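Local coordinates for multi-copper Oxidase CueO (Ochrobactrum, PDB 6EVG), which acts as a laccase-like multicopper oxidase, with oxidase activity towards lignin model compounds and lignosulfonate, at residues L149-D154 / R221-N226; N137-A142 / K185-D190; F443-L446 / A452-A455. All coordinates share one frame; numbering follows the deposited sequence.

Contact 1: residues L149-D154 / R221-N226; sequences LMVVTD and RLRILN
Leu149 faces Leu225 and Val151 faces Arg223 across two strands that run in broadly opposite directions but stand too far apart to be sheet neighbours, with CA atoms 9.0 Å apart in the first pair and 9.9 Å in the second. Side chains alone fill the gap, Leu149 and Val151 from one strand and Arg223 and Leu225 from the other. Between the leucines the touch is methyl to methyl, Leu149 CD2 lying 3.6 Å from Leu225 CD2. Leu149 holds its CG anti to the carbonyl carbon (chi1 -55°), which sends CD2 forward to that meeting. Strand 148-153 belongs to a sheet in which it is hydrogen-bonded to the chain around Pro66, Val68 and Leu70, whereas strand 219-226 is part of another sheet, beside strands 170-178 and 269-275. The contact therefore packs one sheet on another, at the buried interface of the first and second cupredoxin domains of a multicopper oxidase. At the Val151 end the partner is a charged group used for its flat surface. The Arg223 chain, extended from CG to NE, carries its guanidinium across the valine at about a right angle; Val151 CG1 is 3.8 Å from NH1, and CG2 lies over one face of the group. On the opposite face sits the guanidinium of Arg221, nearly parallel and offset, its NH2 3.1 Å above the Arg223 plane. Two stacked arginines in a buried place are probably tolerable because carboxylates surround them: Asp170 takes Arg223 NE in a salt bridge, while Asp157 and Glu271 pair with Arg221. Phe127 from strand 126-131 touches both Val151 and Arg223, and Trp129 of the same strand rests against Leu225.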
loop_
_atom_site.group_PDB
_atom_site.type_symbol
_atom_site.label_atom_id
_atom_site.label_comp_id
_atom_site.label_asym_id
_atom_site.label_seq_id
_atom_site.Cartn_x
_atom_site.Cartn_y
_atom_site.Cartn_z
ATOM N N LEU A 149 -7.020 1.857 -6.561
ATOM C CA LEU A 149 -5.980 2.881 -6.517
ATOM C C LEU A 149 -6.619 4.254 -6.471
ATOM O O LEU A 149 -7.724 4.442 -6.971
ATOM C CB LEU A 149 -5.041 2.747 -7.727
ATOM C CG LEU A 149 -4.412 1.392 -7.897
ATOM C CD1 LEU A 149 -3.552 1.354 -9.158
ATOM C CD2 LEU A 149 -3.587 0.979 -6.677
ATOM N N MET A 150 -5.921 5.230 -5.883
ATOM C CA MET A 150 -6.484 6.571 -5.708
ATOM C C MET A 150 -5.433 7.631 -5.819
ATOM O O MET A 150 -4.626 7.762 -4.884
ATOM C CB MET A 150 -7.228 6.634 -4.352
ATOM C CG MET A 150 -7.933 7.950 -4.122
ATOM S SD MET A 150 -9.059 7.913 -2.684
ATOM C CE MET A 150 -10.455 7.037 -3.325
ATOM N N VAL A 151 -5.388 8.337 -6.933
ATOM C CA VAL A 151 -4.457 9.422 -7.145
ATOM C C VAL A 151 -5.093 10.745 -6.767
ATOM O O VAL A 151 -6.215 11.039 -7.206
ATOM C CB VAL A 151 -3.980 9.442 -8.624
ATOM C CG1 VAL A 151 -3.232 10.733 -8.931
ATOM C CG2 VAL A 151 -3.136 8.226 -8.923
ATOM N N VAL A 152 -4.388 11.538 -5.954
ATOM C CA VAL A 152 -4.725 12.939 -5.742
ATOM C C VAL A 152 -3.769 13.750 -6.608
ATOM O O VAL A 152 -2.553 13.611 -6.467
ATOM C CB VAL A 152 -4.607 13.366 -4.264
ATOM C CG1 VAL A 152 -4.805 14.867 -4.135
ATOM C CG2 VAL A 152 -5.647 12.610 -3.437
ATOM N N THR A 153 -4.295 14.580 -7.475
ATOM C CA THR A 153 -3.525 15.458 -8.356
ATOM C C THR A 153 -3.835 16.902 -8.062
ATOM O O THR A 153 -4.971 17.244 -7.771
ATOM C CB THR A 153 -3.736 15.127 -9.812
ATOM O OG1 THR A 153 -2.830 15.942 -10.573
ATOM C CG2 THR A 153 -5.148 15.284 -10.260
ATOM N N ASP A 154 -2.833 17.749 -8.279
ATOM C CA ASP A 154 -3.021 19.178 -8.204
ATOM C C ASP A 154 -2.859 19.857 -9.547
ATOM O O ASP A 154 -2.857 21.072 -9.603
ATOM C CB ASP A 154 -2.067 19.850 -7.174
ATOM C CG ASP A 154 -0.598 19.660 -7.487
ATOM O OD1 ASP A 154 -0.289 19.191 -8.608
ATOM O OD2 ASP A 154 0.254 20.020 -6.592
ATOM N N ARG A 221 6.753 6.991 -16.195
ATOM C CA ARG A 221 6.443 6.978 -14.761
ATOM C C ARG A 221 5.734 5.685 -14.411
ATOM O O ARG A 221 4.697 5.368 -15.023
ATOM C CB ARG A 221 5.580 8.184 -14.471
ATOM C CG ARG A 221 5.113 8.430 -13.082
ATOM C CD ARG A 221 4.225 9.743 -13.138
ATOM N NE ARG A 221 3.887 10.244 -11.835
ATOM C CZ ARG A 221 3.220 11.401 -11.720
ATOM N NH1 ARG A 221 2.899 12.090 -12.835
ATOM N NH2 ARG A 221 2.904 11.839 -10.520
ATOM N N LEU A 222 6.285 4.965 -13.434
ATOM C CA LEU A 222 5.662 3.738 -12.914
ATOM C C LEU A 222 5.260 4.045 -11.489
ATOM O O LEU A 222 6.066 4.443 -10.650
ATOM C CB LEU A 222 6.676 2.576 -12.935
ATOM C CG LEU A 222 7.313 2.281 -14.309
ATOM C CD1 LEU A 222 8.399 1.210 -14.173
ATOM C CD2 LEU A 222 6.273 1.850 -15.320
ATOM N N ARG A 223 3.959 3.846 -11.200
ATOM C CA ARG A 223 3.401 4.087 -9.876
ATOM C C ARG A 223 3.239 2.707 -9.249
ATOM O O ARG A 223 2.340 1.941 -9.614
ATOM C CB ARG A 223 2.105 4.847 -9.949
ATOM C CG ARG A 223 2.217 6.188 -10.661
ATOM C CD ARG A 223 1.076 7.086 -10.358
ATOM N NE ARG A 223 0.946 8.211 -11.244
ATOM C CZ ARG A 223 0.477 9.410 -10.887
ATOM N NH1 ARG A 223 0.391 9.744 -9.598
ATOM N NH2 ARG A 223 0.105 10.225 -11.820
ATOM N N ILE A 224 4.167 2.345 -8.334
ATOM C CA ILE A 224 4.314 0.975 -7.856
ATOM C C ILE A 224 3.714 0.873 -6.435
ATOM O O ILE A 224 4.069 1.619 -5.551
ATOM C CB ILE A 224 5.777 0.539 -7.825
ATOM C CG1 ILE A 224 6.443 0.770 -9.226
ATOM C CG2 ILE A 224 5.856 -0.937 -7.428
ATOM C CD1 ILE A 224 7.936 0.434 -9.259
ATOM N N LEU A 225 2.804 -0.093 -6.300
ATOM C CA LEU A 225 2.194 -0.450 -5.009
ATOM C C LEU A 225 2.529 -1.934 -4.725
ATOM O O LEU A 225 2.361 -2.791 -5.595
ATOM C CB LEU A 225 0.669 -0.308 -5.097
ATOM C CG LEU A 225 -0.122 -0.968 -3.949
ATOM C CD1 LEU A 225 0.082 -0.315 -2.598
ATOM C CD2 LEU A 225 -1.603 -0.944 -4.314
ATOM N N ASN A 226 2.951 -2.228 -3.472
ATOM C CA ASN A 226 2.967 -3.619 -3.021
ATOM C C ASN A 226 1.618 -3.921 -2.370
ATOM O O ASN A 226 1.314 -3.399 -1.300
ATOM C CB ASN A 226 4.123 -3.844 -2.044
ATOM C CG ASN A 226 4.132 -5.253 -1.532
ATOM O OD1 ASN A 226 3.183 -5.999 -1.632
ATOM N ND2 ASN A 226 5.300 -5.652 -0.956
#

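Contact 2: residues N137-A142 / K185-D190; sequences NTARQA and KVYEPD
Tyr187 lays its ring against the first turn of helix 138-144, meeting Ala139 and Arg140. The tight end is the phenol: Ala139 CB sits 3.2 Å from Tyr187 OH and 3.6 Å from CZ. Further along the ring, Tyr187 CD2 comes within 3.6 Å of Arg140 CA, and the backbone of Ala139 covers one face. Pro189 CD lies 3.5 Å above the other face, so the ring is clamped between helix backbone and its own loop, while Phe198 meets it edge-to-face. Its hydroxyl is hydrogen-bonded to Glu494 of helix 493-497, which neighbours the copper ligand His495; Asp497 takes the backbone N-H groups of Thr138 and Ala139 at the start of helix 138-144. Here a helix of the first cupredoxin domain, the copper-binding end of the third and the long loop after strand 170-178 come together, with the Ala139 side chain about 12 Å from copper. A leucine in place of Tyr187 would probably leave Glu494 without its phenol partner and the helix turn less well covered. The looser side belongs to Arg140, partly exposed, whose CA and CB come obliquely against the CD2 side of the Tyr187 ring before the chain bends at chi3 (54°) and leads away. Its NH2 donates to Asn137 OD1 at 3.0 Å, with that oxygen in the guanidinium plane, and NH1 forms a salt bridge with Glu86.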
loop_
_atom_site.group_PDB
_atom_site.type_symbol
_atom_site.label_atom_id
_atom_site.label_comp_id
_atom_site.label_asym_id
_atom_site.label_seq_id
_atom_site.Cartn_x
_atom_site.Cartn_y
_atom_site.Cartn_z
ATOM N N ASN A 137 -10.237 -10.602 9.614
ATOM C CA ASN A 137 -10.663 -11.002 8.272
ATOM C C ASN A 137 -10.013 -10.215 7.131
ATOM O O ASN A 137 -10.433 -10.330 5.984
ATOM C CB ASN A 137 -12.227 -10.915 8.134
ATOM C CG ASN A 137 -12.895 -11.974 8.861
ATOM O OD1 ASN A 137 -13.058 -13.071 8.342
ATOM N ND2 ASN A 137 -13.232 -11.726 10.111
ATOM N N THR A 138 -9.038 -9.395 7.481
ATOM C CA THR A 138 -8.440 -8.554 6.458
ATOM C C THR A 138 -7.656 -9.350 5.429
ATOM O O THR A 138 -7.728 -9.071 4.233
ATOM C CB THR A 138 -7.511 -7.525 7.125
ATOM O OG1 THR A 138 -8.215 -6.718 8.039
ATOM C CG2 THR A 138 -6.813 -6.570 6.093
ATOM N N ALA A 139 -6.897 -10.305 5.879
ATOM C CA ALA A 139 -6.015 -11.060 4.979
ATOM C C ALA A 139 -6.776 -11.784 3.895
ATOM O O ALA A 139 -6.336 -11.803 2.732
ATOM C CB ALA A 139 -5.158 -12.039 5.751
ATOM N N ARG A 140 -7.879 -12.410 4.265
ATOM C CA ARG A 140 -8.655 -13.152 3.301
ATOM C C ARG A 140 -9.288 -12.235 2.271
ATOM O O ARG A 140 -9.260 -12.512 1.056
ATOM C CB ARG A 140 -9.730 -13.967 4.017
ATOM C CG ARG A 140 -10.609 -14.761 3.101
ATOM C CD ARG A 140 -11.564 -15.685 3.878
ATOM N NE ARG A 140 -12.350 -14.948 4.859
ATOM C CZ ARG A 140 -13.379 -14.124 4.552
ATOM N NH1 ARG A 140 -13.870 -14.061 3.320
ATOM N NH2 ARG A 140 -13.946 -13.427 5.480
ATOM N N GLN A 141 -9.943 -11.167 2.731
ATOM C CA GLN A 141 -10.632 -10.283 1.754
ATOM C C GLN A 141 -9.629 -9.586 0.852
ATOM O O GLN A 141 -9.901 -9.394 -0.352
ATOM C CB GLN A 141 -11.509 -9.311 2.498
ATOM C CG GLN A 141 -12.755 -9.950 3.099
ATOM C CD GLN A 141 -13.892 -8.983 3.328
ATOM O OE1 GLN A 141 -13.848 -7.828 2.894
ATOM N NE2 GLN A 141 -14.939 -9.430 4.016
ATOM N N ALA A 142 -8.502 -9.166 1.407
ATOM C CA ALA A 142 -7.441 -8.571 0.549
ATOM C C ALA A 142 -6.915 -9.602 -0.458
ATOM O O ALA A 142 -6.829 -9.305 -1.663
ATOM C CB ALA A 142 -6.319 -8.040 1.406
ATOM N N LYS A 185 -10.144 -22.761 -3.454
ATOM C CA LYS A 185 -9.479 -22.666 -2.122
ATOM C C LYS A 185 -8.229 -21.855 -2.319
ATOM O O LYS A 185 -7.169 -22.412 -2.622
ATOM C CB LYS A 185 -9.199 -24.064 -1.565
ATOM C CG LYS A 185 -10.440 -24.859 -1.287
ATOM C CD LYS A 185 -10.028 -26.187 -0.679
ATOM C CE LYS A 185 -11.190 -27.003 -0.210
ATOM N NZ LYS A 185 -10.594 -28.278 0.313
ATOM N N VAL A 186 -8.363 -20.528 -2.266
ATOM C CA VAL A 186 -7.281 -19.636 -2.665
ATOM C C VAL A 186 -6.471 -19.096 -1.477
ATOM O O VAL A 186 -5.286 -18.784 -1.647
ATOM C CB VAL A 186 -7.762 -18.488 -3.557
ATOM C CG1 VAL A 186 -8.341 -19.029 -4.846
ATOM C CG2 VAL A 186 -8.761 -17.584 -2.857
ATOM N N TYR A 187 -7.090 -18.952 -0.306
ATOM C CA TYR A 187 -6.431 -18.402 0.884
ATOM C C TYR A 187 -6.678 -19.307 2.058
ATOM O O TYR A 187 -7.727 -19.262 2.672
ATOM C CB TYR A 187 -6.887 -16.975 1.188
ATOM C CG TYR A 187 -6.200 -16.369 2.408
ATOM C CD1 TYR A 187 -4.862 -16.032 2.390
ATOM C CD2 TYR A 187 -6.864 -16.232 3.626
ATOM C CE1 TYR A 187 -4.208 -15.572 3.522
ATOM C CE2 TYR A 187 -6.249 -15.787 4.745
ATOM C CZ TYR A 187 -4.907 -15.459 4.717
ATOM O OH TYR A 187 -4.273 -15.067 5.881
ATOM N N GLU A 188 -5.726 -20.226 2.292
ATOM C CA GLU A 188 -5.855 -21.254 3.292
ATOM C C GLU A 188 -4.594 -21.261 4.156
ATOM O O GLU A 188 -3.721 -22.180 4.055
ATOM C CB GLU A 188 -6.064 -22.627 2.627
ATOM C CG GLU A 188 -7.268 -22.661 1.731
ATOM C CD GLU A 188 -8.574 -22.584 2.460
ATOM O OE1 GLU A 188 -8.646 -23.114 3.574
ATOM O OE2 GLU A 188 -9.565 -22.018 1.869
ATOM N N PRO A 189 -4.413 -20.250 4.999
ATOM C CA PRO A 189 -3.147 -20.153 5.729
ATOM C C PRO A 189 -3.040 -21.240 6.806
ATOM O O PRO A 189 -3.991 -21.576 7.461
ATOM C CB PRO A 189 -3.245 -18.794 6.402
ATOM C CG PRO A 189 -4.730 -18.549 6.547
ATOM C CD PRO A 189 -5.286 -19.123 5.297
ATOM N N ASP A 190 -1.826 -21.746 6.965
ATOM C CA ASP A 190 -1.510 -22.652 8.045
ATOM C C ASP A 190 -0.773 -21.888 9.132
ATOM O O ASP A 190 -0.622 -20.678 9.103
ATOM C CB ASP A 190 -0.766 -23.855 7.519
ATOM C CG ASP A 190 0.589 -23.573 6.970
ATOM O OD1 ASP A 190 1.245 -22.552 7.327
ATOM O OD2 ASP A 190 1.053 -24.445 6.154
#

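Contact 3: residues F443-L446 / A452-A455; sequences FRIL and APPA
Ile445 overlaps the ring of Pro453 with its CG2 methyl, 3.9 Å from CG and 4.0 Å from CB, the two side chains sliding past each other in opposite directions. The methyl is set anti to the backbone N, on the carbonyl side of the isoleucine, and that is where the proline ring arrives. The same ring also leans on the backbone: Ile445 O lies 3.3 Å from Pro453 CG, and Leu446 O is 3.5 Å from Pro453 CD, both as van der Waals contacts. Leu446 takes part through its backbone alone; its side chain starts out away from the loop and packs on Leu473 and Pro324. Ala452 adds a lighter touch, its CA 3.8 Å from Leu446 O. Further on, Pro454 and Ala455 rest against Glu257 of strand 251-259, and Arg444 makes a cation-pi contact with Trp460 farther down the same loop. The arrangement is that of a chain folding back after strand 442-448, with Pro453 packed against the outermost strand of a sheet in the third cupredoxin domain.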
loop_
_atom_site.group_PDB
_atom_site.type_symbol
_atom_site.label_atom_id
_atom_site.label_comp_id
_atom_site.label_asym_id
_atom_site.label_seq_id
_atom_site.Cartn_x
_atom_site.Cartn_y
_atom_site.Cartn_z
ATOM N N PHE A 443 4.098 10.496 8.638
ATOM C CA PHE A 443 5.352 10.561 9.347
ATOM C C PHE A 443 6.535 10.781 8.411
ATOM O O PHE A 443 6.456 10.583 7.180
ATOM C CB PHE A 443 5.586 9.325 10.227
ATOM C CG PHE A 443 5.645 8.027 9.504
ATOM C CD1 PHE A 443 6.806 7.561 8.903
ATOM C CD2 PHE A 443 4.512 7.204 9.398
ATOM C CE1 PHE A 443 6.874 6.323 8.289
ATOM C CE2 PHE A 443 4.549 5.954 8.795
ATOM C CZ PHE A 443 5.727 5.540 8.213
ATOM N N ARG A 444 7.611 11.225 9.037
ATOM C CA ARG A 444 8.933 11.317 8.418
ATOM C C ARG A 444 9.844 10.320 9.080
ATOM O O ARG A 444 9.919 10.290 10.321
ATOM C CB ARG A 444 9.540 12.725 8.559
ATOM C CG ARG A 444 8.682 13.864 8.091
ATOM C CD ARG A 444 8.444 13.902 6.588
ATOM N NE ARG A 444 9.664 14.076 5.793
ATOM C CZ ARG A 444 10.310 15.230 5.659
ATOM N NH1 ARG A 444 9.916 16.349 6.225
ATOM N NH2 ARG A 444 11.399 15.254 4.857
ATOM N N ILE A 445 10.570 9.511 8.332
ATOM C CA ILE A 445 11.541 8.599 8.912
ATOM C C ILE A 445 12.775 9.457 9.323
ATOM O O ILE A 445 13.367 10.160 8.514
ATOM C CB ILE A 445 11.948 7.499 7.945
ATOM C CG1 ILE A 445 10.739 6.649 7.563
ATOM C CG2 ILE A 445 13.081 6.677 8.525
ATOM C CD1 ILE A 445 10.979 5.653 6.467
ATOM N N LEU A 446 13.126 9.366 10.597
ATOM C CA LEU A 446 14.337 10.016 11.141
ATOM C C LEU A 446 15.555 9.181 11.054
ATOM O O LEU A 446 16.652 9.694 10.752
ATOM C CB LEU A 446 14.100 10.425 12.612
ATOM C CG LEU A 446 12.964 11.363 12.885
ATOM C CD1 LEU A 446 12.794 11.536 14.378
ATOM C CD2 LEU A 446 13.097 12.708 12.211
ATOM N N ALA A 452 20.393 8.078 9.033
ATOM C CA ALA A 452 19.367 8.833 8.302
ATOM C C ALA A 452 18.898 8.006 7.083
ATOM O O ALA A 452 19.694 7.305 6.444
ATOM C CB ALA A 452 19.873 10.199 7.849
ATOM N N PRO A 453 17.609 8.093 6.709
ATOM C CA PRO A 453 17.139 7.325 5.582
ATOM C C PRO A 453 17.705 7.841 4.288
ATOM O O PRO A 453 18.044 9.040 4.176
ATOM C CB PRO A 453 15.618 7.547 5.608
ATOM C CG PRO A 453 15.424 8.830 6.269
ATOM C CD PRO A 453 16.521 8.883 7.313
ATOM N N PRO A 454 17.751 6.998 3.256
ATOM C CA PRO A 454 18.108 7.494 1.895
ATOM C C PRO A 454 17.032 8.475 1.455
ATOM O O PRO A 454 15.878 8.424 1.899
ATOM C CB PRO A 454 18.140 6.232 1.047
ATOM C CG PRO A 454 17.184 5.358 1.725
ATOM C CD PRO A 454 17.319 5.601 3.207
ATOM N N ALA A 455 17.387 9.308 0.477
ATOM C CA ALA A 455 16.487 10.335 -0.003
ATOM C C ALA A 455 15.107 9.788 -0.430
ATOM O O ALA A 455 14.071 10.378 -0.121
ATOM C CB ALA A 455 17.096 11.130 -1.166
#

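Overall arrangement
The three contacts sample the three cupredoxin domains and the seams between them. Contacts 1 and 2 cross along the chain: helix 138-144 leads directly into strand 148-153, and each is met by a later piece of chain, the loop at 185-190 and then strand 219-226. Their centres are 26 Å apart and their nearest atoms about 9 Å. Contact 3 comes last, wholly in the third domain, its centre 21 Å from that of contact 1 and 33 Å from that of contact 2, on the other side of the chain's centre. Contacts 1 and 2 thus tie distant parts of the sequence together, whereas contact 3 is local.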